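Local coordinates for protein involved in catabolism of external DNA (Legionella pneumophila subsp. pneumophila, PDB 2OO3), which probably methylates N6 of the adenine at position 2030 of 23S ribosomal RNA, using S-adenosyl-L-methionine as methyl donor, at residues G65-P68 and V69-R73; E258-T261 and T262-P266. All coordinates share one frame; numbering follows the deposited sequence.

Contact 1 (G65-P68 and V69-R73)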
ATOM      1  N   GLY A  65      -1.484   7.376  13.944  1.00 13.83           N
ATOM      2  CA  GLY A  65      -0.941   6.462  12.976  1.00 11.09           C
ATOM      3  C   GLY A  65       0.534   6.696  12.966  1.00 10.96           C
ATOM      4  O   GLY A  65       1.244   6.197  13.826  1.00 10.56           O
ATOM      5  N   ILE A  66       0.992   7.461  11.979  1.00  9.44           N
ATOM      6  CA  ILE A  66       2.392   7.778  11.854  1.00  8.35           C
ATOM      7  C   ILE A  66       3.007   8.477  13.095  1.00  9.32           C
ATOM      8  O   ILE A  66       4.160   8.220  13.427  1.00  7.72           O
ATOM      9  CB  ILE A  66       2.705   8.594  10.564  1.00  8.00           C
ATOM     10  CG1 ILE A  66       4.215   8.831  10.390  1.00  5.64           C
ATOM     11  CG2 ILE A  66       1.995   9.945  10.552  1.00  6.40           C
ATOM     12  CD1 ILE A  66       5.068   7.553  10.455  1.00  6.50           C
ATOM     13  N   ASN A  67       2.271   9.366  13.764  1.00  9.62           N
ATOM     14  CA  ASN A  67       2.954  10.181  14.770  1.00 10.98           C
ATOM     15  C   ASN A  67       3.672   9.389  15.900  1.00 11.11           C
ATOM     16  O   ASN A  67       4.821   9.707  16.218  1.00 11.21           O
ATOM     17  CB  ASN A  67       2.056  11.294  15.329  1.00 11.36           C
ATOM     18  CG  ASN A  67       2.854  12.507  15.778  1.00 15.37           C
ATOM     19  OD1 ASN A  67       3.844  12.889  15.137  1.00 15.74           O
ATOM     20  ND2 ASN A  67       2.425  13.133  16.878  1.00 15.22           N
ATOM     21  N   PRO A  68       2.997   8.399  16.530  1.00 11.00           N
ATOM     22  CA  PRO A  68       3.716   7.611  17.570  1.00 11.71           C
ATOM     23  C   PRO A  68       4.921   6.835  17.022  1.00 11.76           C
ATOM     24  O   PRO A  68       5.930   6.653  17.716  1.00 11.67           O
ATOM     25  CB  PRO A  68       2.649   6.613  18.073  1.00 10.94           C
ATOM     26  CG  PRO A  68       1.312   7.231  17.673  1.00 12.60           C
ATOM     27  CD  PRO A  68       1.589   7.979  16.388  1.00 10.71           C
ATOM     28  N   VAL A  69       4.809   6.400  15.771  1.00 11.18           N
ATOM     29  CA  VAL A  69       5.847   5.610  15.127  1.00 11.08           C
ATOM     30  C   VAL A  69       7.021   6.547  14.850  1.00 12.33           C
ATOM     31  O   VAL A  69       8.195   6.214  15.166  1.00 12.18           O
ATOM     32  CB  VAL A  69       5.296   4.909  13.819  1.00 10.48           C
ATOM     33  CG1 VAL A  69       6.407   4.260  13.026  1.00 11.58           C
ATOM     34  CG2 VAL A  69       4.265   3.850  14.171  1.00 10.23           C
ATOM     35  N   TRP A  70       6.703   7.718  14.294  1.00 12.06           N
ATOM     36  CA  TRP A  70       7.693   8.727  13.969  1.00 12.66           C
ATOM     37  C   TRP A  70       8.420   9.250  15.205  1.00 13.72           C
ATOM     38  O   TRP A  70       9.649   9.358  15.209  1.00 13.54           O
ATOM     39  CB  TRP A  70       7.038   9.916  13.267  1.00 13.33           C
ATOM     40  CG  TRP A  70       7.961  11.128  13.033  1.00 12.33           C
ATOM     41  CD1 TRP A  70       7.901  12.342  13.685  1.00 14.07           C
ATOM     42  CD2 TRP A  70       9.040  11.245  12.071  1.00 13.13           C
ATOM     43  NE1 TRP A  70       8.876  13.187  13.197  1.00 13.67           N
ATOM     44  CE2 TRP A  70       9.588  12.545  12.213  1.00 13.88           C
ATOM     45  CE3 TRP A  70       9.600  10.370  11.115  1.00 12.38           C
ATOM     46  CZ2 TRP A  70      10.647  13.013  11.411  1.00 13.33           C
ATOM     47  CZ3 TRP A  70      10.671  10.828  10.324  1.00 13.83           C
ATOM     48  CH2 TRP A  70      11.180  12.144  10.486  1.00 13.79           C
ATOM     49  N   LEU A  71       7.658   9.588  16.236  1.00 13.14           N
ATOM     50  CA  LEU A  71       8.258  10.088  17.466  1.00 14.77           C
ATOM     51  C   LEU A  71       9.241   9.086  18.069  1.00 15.88           C
ATOM     52  O   LEU A  71      10.264   9.492  18.628  1.00 16.50           O
ATOM     53  CB  LEU A  71       7.170  10.450  18.486  1.00 14.31           C
ATOM     54  CG  LEU A  71       6.391  11.717  18.121  1.00 13.98           C
ATOM     55  CD1 LEU A  71       5.287  11.974  19.109  1.00 16.30           C
ATOM     56  CD2 LEU A  71       7.300  12.933  18.012  1.00 17.70           C
ATOM     57  N   ASP A  72       8.933   7.794  17.954  1.00 15.62           N
ATOM     58  CA  ASP A  72       9.790   6.740  18.505  1.00 16.74           C
ATOM     59  C   ASP A  72      10.739   6.119  17.495  1.00 17.33           C
ATOM     60  O   ASP A  72      11.196   4.986  17.695  1.00 17.26           O
ATOM     61  CB  ASP A  72       8.944   5.622  19.117  1.00 16.84           C
ATOM     62  CG  ASP A  72       9.667   4.893  20.237  1.00 19.19           C
ATOM     63  OD1 ASP A  72      10.505   5.537  20.910  1.00 21.63           O
ATOM     64  OD2 ASP A  72       9.394   3.691  20.443  1.00 16.58           O
ATOM     65  N   ARG A  73      11.056   6.850  16.428  1.00 17.39           N
ATOM     66  CA  ARG A  73      11.729   6.248  15.280  1.00 18.82           C
ATOM     67  C   ARG A  73      13.108   5.626  15.599  1.00 20.54           C
ATOM     68  O   ARG A  73      13.523   4.662  14.941  1.00 20.21           O
ATOM     69  CB  ARG A  73      11.829   7.241  14.119  1.00 17.72           C
ATOM     70  CG  ARG A  73      12.674   8.456  14.377  1.00 19.00           C
ATOM     71  CD  ARG A  73      12.406   9.524  13.315  1.00 18.50           C
ATOM     72  NE  ARG A  73      13.108  10.778  13.581  1.00 18.72           N
ATOM     73  CZ  ARG A  73      12.661  11.757  14.364  1.00 19.87           C
ATOM     74  NH1 ARG A  73      11.506  11.643  15.006  1.00 17.99           N
ATOM     75  NH2 ARG A  73      13.385  12.861  14.522  1.00 21.89           N
TER
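The indole of W70, whose CB packs 4.2 Å from I66 CD1, has R73 NH1 lying over one face, 3.5 Å above the ring plane and displaced toward the rim, while N67 OD1 approaches it obliquely. In turn, W70 CZ2 sits over the centre of the R73 guanidinium face, and the carbonyl carbon of W70 lies in its plane at the edge. A bond of 3.0 Å from R73 NH1 to W70 O, straight at 163°, holds the guanidinium in this position. The backbone R73 N reaches W70 O from the other face of the carbonyl, so this one oxygen takes two donors. I66 to L71 form the short helix 66-71, little more than one alpha-helical turn, in the Rossmann-like methyltransferase domain, with R73 just beyond its end. W70 N bonds to I66 O at 2.7 Å, and L71 N to N67 O at 2.8 Å. In the next i+4 bond, 3.2 Å between D72 N and P68 O, the donor has moved above the carbonyl plane as the chain leaves helical geometry at D72. The I66 and W70 side chains leave the helix alongside one another; with CG1 of I66 trans to its N (chi1 -176°), CD1 reaches CB of both V69 and W70. I66 and W70 also pack on I87 of helix 81-90, and W70 NE1 bonds to S94 O. On the more exposed side N67 crosses L71 at a slant, its ND2 3.8 Å from L71 CD1, and the leucine CG also packs against N67 O.

Contact 2 (E258-T261 and T262-P266)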
ATOM      1  N   GLU A 258       3.884  -7.042  14.593  1.00 11.52           N
ATOM      2  CA  GLU A 258       4.096  -7.108  16.048  1.00 12.97           C
ATOM      3  C   GLU A 258       4.505  -5.762  16.591  1.00 12.05           C
ATOM      4  O   GLU A 258       3.977  -5.322  17.614  1.00 13.12           O
ATOM      5  CB  GLU A 258       5.205  -8.077  16.439  1.00 13.84           C
ATOM      6  CG  GLU A 258       5.011  -9.526  16.085  1.00 21.26           C
ATOM      7  CD  GLU A 258       6.129 -10.354  16.720  1.00 29.93           C
ATOM      8  OE1 GLU A 258       6.294 -11.537  16.348  1.00 32.94           O
ATOM      9  OE2 GLU A 258       6.837  -9.788  17.609  1.00 34.48           O
ATOM     10  N   THR A 259       5.480  -5.115  15.939  1.00 10.45           N
ATOM     11  CA  THR A 259       5.901  -3.769  16.355  1.00  9.44           C
ATOM     12  C   THR A 259       4.742  -2.760  16.363  1.00  8.89           C
ATOM     13  O   THR A 259       4.564  -2.008  17.335  1.00  8.49           O
ATOM     14  CB  THR A 259       7.082  -3.233  15.495  1.00  9.44           C
ATOM     15  OG1 THR A 259       8.145  -4.180  15.551  1.00 11.21           O
ATOM     16  CG2 THR A 259       7.596  -1.939  16.023  1.00  9.23           C
ATOM     17  N   LEU A 260       3.958  -2.732  15.292  1.00  8.41           N
ATOM     18  CA  LEU A 260       2.831  -1.782  15.208  1.00  8.37           C
ATOM     19  C   LEU A 260       1.765  -1.952  16.327  1.00  8.55           C
ATOM     20  O   LEU A 260       1.179  -0.968  16.818  1.00  7.89           O
ATOM     21  CB  LEU A 260       2.192  -1.845  13.810  1.00  7.78           C
ATOM     22  CG  LEU A 260       3.128  -1.362  12.686  1.00  6.86           C
ATOM     23  CD1 LEU A 260       2.377  -1.446  11.375  1.00  6.39           C
ATOM     24  CD2 LEU A 260       3.590   0.108  12.966  1.00  5.64           C
ATOM     25  N   THR A 261       1.504  -3.192  16.726  1.00  9.69           N
ATOM     26  CA  THR A 261       0.528  -3.431  17.786  1.00 10.24           C
ATOM     27  C   THR A 261       1.051  -2.894  19.120  1.00 11.67           C
ATOM     28  O   THR A 261       0.259  -2.726  20.041  1.00 13.05           O
ATOM     29  CB  THR A 261       0.152  -4.906  17.965  1.00 10.59           C
ATOM     30  OG1 THR A 261       1.303  -5.660  18.356  1.00 11.06           O
ATOM     31  CG2 THR A 261      -0.417  -5.503  16.678  1.00  9.20           C
ATOM     32  N   THR A 262       2.354  -2.621  19.236  1.00 11.44           N
ATOM     33  CA  THR A 262       2.855  -1.962  20.452  1.00 12.98           C
ATOM     34  C   THR A 262       2.590  -0.441  20.436  1.00 13.63           C
ATOM     35  O   THR A 262       2.641   0.194  21.476  1.00 14.18           O
ATOM     36  CB  THR A 262       4.361  -2.224  20.730  1.00 13.34           C
ATOM     37  OG1 THR A 262       5.184  -1.504  19.801  1.00 14.26           O
ATOM     38  CG2 THR A 262       4.692  -3.724  20.662  1.00 13.60           C
ATOM     39  N   TYR A 263       2.317   0.131  19.260  1.00 13.71           N
ATOM     40  CA  TYR A 263       1.994   1.559  19.133  1.00 14.20           C
ATOM     41  C   TYR A 263       0.493   1.824  19.020  1.00 13.84           C
ATOM     42  O   TYR A 263       0.002   2.819  19.520  1.00 15.59           O
ATOM     43  CB  TYR A 263       2.738   2.193  17.935  1.00 14.44           C
ATOM     44  CG  TYR A 263       4.245   2.206  18.106  1.00 13.75           C
ATOM     45  CD1 TYR A 263       4.870   3.204  18.857  1.00 13.50           C
ATOM     46  CD2 TYR A 263       5.041   1.217  17.532  1.00 13.75           C
ATOM     47  CE1 TYR A 263       6.244   3.210  19.038  1.00 14.33           C
ATOM     48  CE2 TYR A 263       6.432   1.204  17.714  1.00 12.82           C
ATOM     49  CZ  TYR A 263       7.024   2.203  18.452  1.00 15.66           C
ATOM     50  OH  TYR A 263       8.404   2.216  18.615  1.00 17.32           O
ATOM     51  N   PHE A 264      -0.243   0.940  18.372  1.00 13.48           N
ATOM     52  CA  PHE A 264      -1.665   1.192  18.135  1.00 13.83           C
ATOM     53  C   PHE A 264      -2.515   0.412  19.151  1.00 14.51           C
ATOM     54  O   PHE A 264      -2.523  -0.822  19.120  1.00 13.70           O
ATOM     55  CB  PHE A 264      -2.047   0.789  16.714  1.00 12.52           C
ATOM     56  CG  PHE A 264      -1.179   1.431  15.616  1.00 13.26           C
ATOM     57  CD1 PHE A 264      -0.708   2.732  15.734  1.00 13.50           C
ATOM     58  CD2 PHE A 264      -0.905   0.733  14.441  1.00 10.56           C
ATOM     59  CE1 PHE A 264       0.066   3.312  14.715  1.00 11.77           C
ATOM     60  CE2 PHE A 264      -0.120   1.293  13.430  1.00 10.93           C
ATOM     61  CZ  PHE A 264       0.366   2.603  13.582  1.00  9.52           C
ATOM     62  N   ASN A 265      -3.234   1.125  20.023  1.00 15.21           N
ATOM     63  CA  ASN A 265      -4.048   0.487  21.101  1.00 15.62           C
ATOM     64  C   ASN A 265      -3.290  -0.649  21.813  1.00 16.07           C
ATOM     65  O   ASN A 265      -3.749  -1.783  21.835  1.00 15.88           O
ATOM     66  CB  ASN A 265      -5.384  -0.046  20.543  1.00 15.62           C
ATOM     67  CG  ASN A 265      -6.475  -0.185  21.633  1.00 16.97           C
ATOM     68  OD1 ASN A 265      -6.299   0.273  22.768  1.00 17.83           O
ATOM     69  ND2 ASN A 265      -7.594  -0.816  21.280  1.00 14.14           N
ATOM     70  N   PRO A 266      -2.104  -0.364  22.375  1.00 16.86           N
ATOM     71  CA  PRO A 266      -1.350  -1.516  22.855  1.00 18.08           C
ATOM     72  C   PRO A 266      -2.086  -2.246  23.958  1.00 19.01           C
ATOM     73  O   PRO A 266      -2.847  -1.639  24.716  1.00 19.41           O
ATOM     74  CB  PRO A 266      -0.048  -0.914  23.371  1.00 18.12           C
ATOM     75  CG  PRO A 266      -0.344   0.507  23.603  1.00 18.35           C
ATOM     76  CD  PRO A 266      -1.387   0.896  22.595  1.00 17.76           C
TER
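The C-terminal end of helix 249-263 mixes i+3 and i+4 bonds. T259 O accepts two bonds from T262: OG1 approaches in the carbonyl plane at 2.6 Å, whereas N, at 3.0 Å, lies well above that plane. The hydroxyl can fold back in this way because chi1 of T262 (72°) places OG1 between the backbone N and the carbonyl carbon. T261 repeats the reach one residue earlier, with OG1 2.8 Å from E258 O. L260 O is likewise shared, by Y263 N from above its plane and by F264 N, 2.8 Å away. Side chains four residues apart run in parallel pairs: T259 CG2 meets the edge of the Y263 ring in its plane, 3.8 Å from CE2, and L260 lies along F264, whose CE2 comes to 3.9 Å from both CB and CD2 of the leucine. L260 and F264 also pack on V17 of helix 14-30. N265 takes up left-handed backbone angles, and the chain then swings back so that P266 CA makes a CH...O contact of 3.5 Å with T261 O. One carbonyl shared by i+3 and i+4 amides, and another by an amide and a hydroxyl of the same threonine, are typical of an irregular C-terminal helix turn, here leading toward strand 270-275 at the border of the Rossmann-like sheet.

Contact 1 comes first along the chain and contact 2 close to its end, yet their centres lie only about 11 Å apart, on the same side of the protein's centre. The short helix 66-71 packs beside the end of helix 249-263. D72 OD2 and Y263 OH, 2.5 Å apart, probably share a hydrogen bond, and alongside, V69 CG2 meets L260 CD2 at 4.0 Å. F264 CE1 also packs on G65 O. The pairing thus joins an insertion between early strands to the helix preceding the final strand, 270-275, in the same methyltransferase domain. The side chains of I66 and L260 lie about 8 Å and about 9 Å from that of H20, which is predicted to bind S-adenosyl-L-methionine.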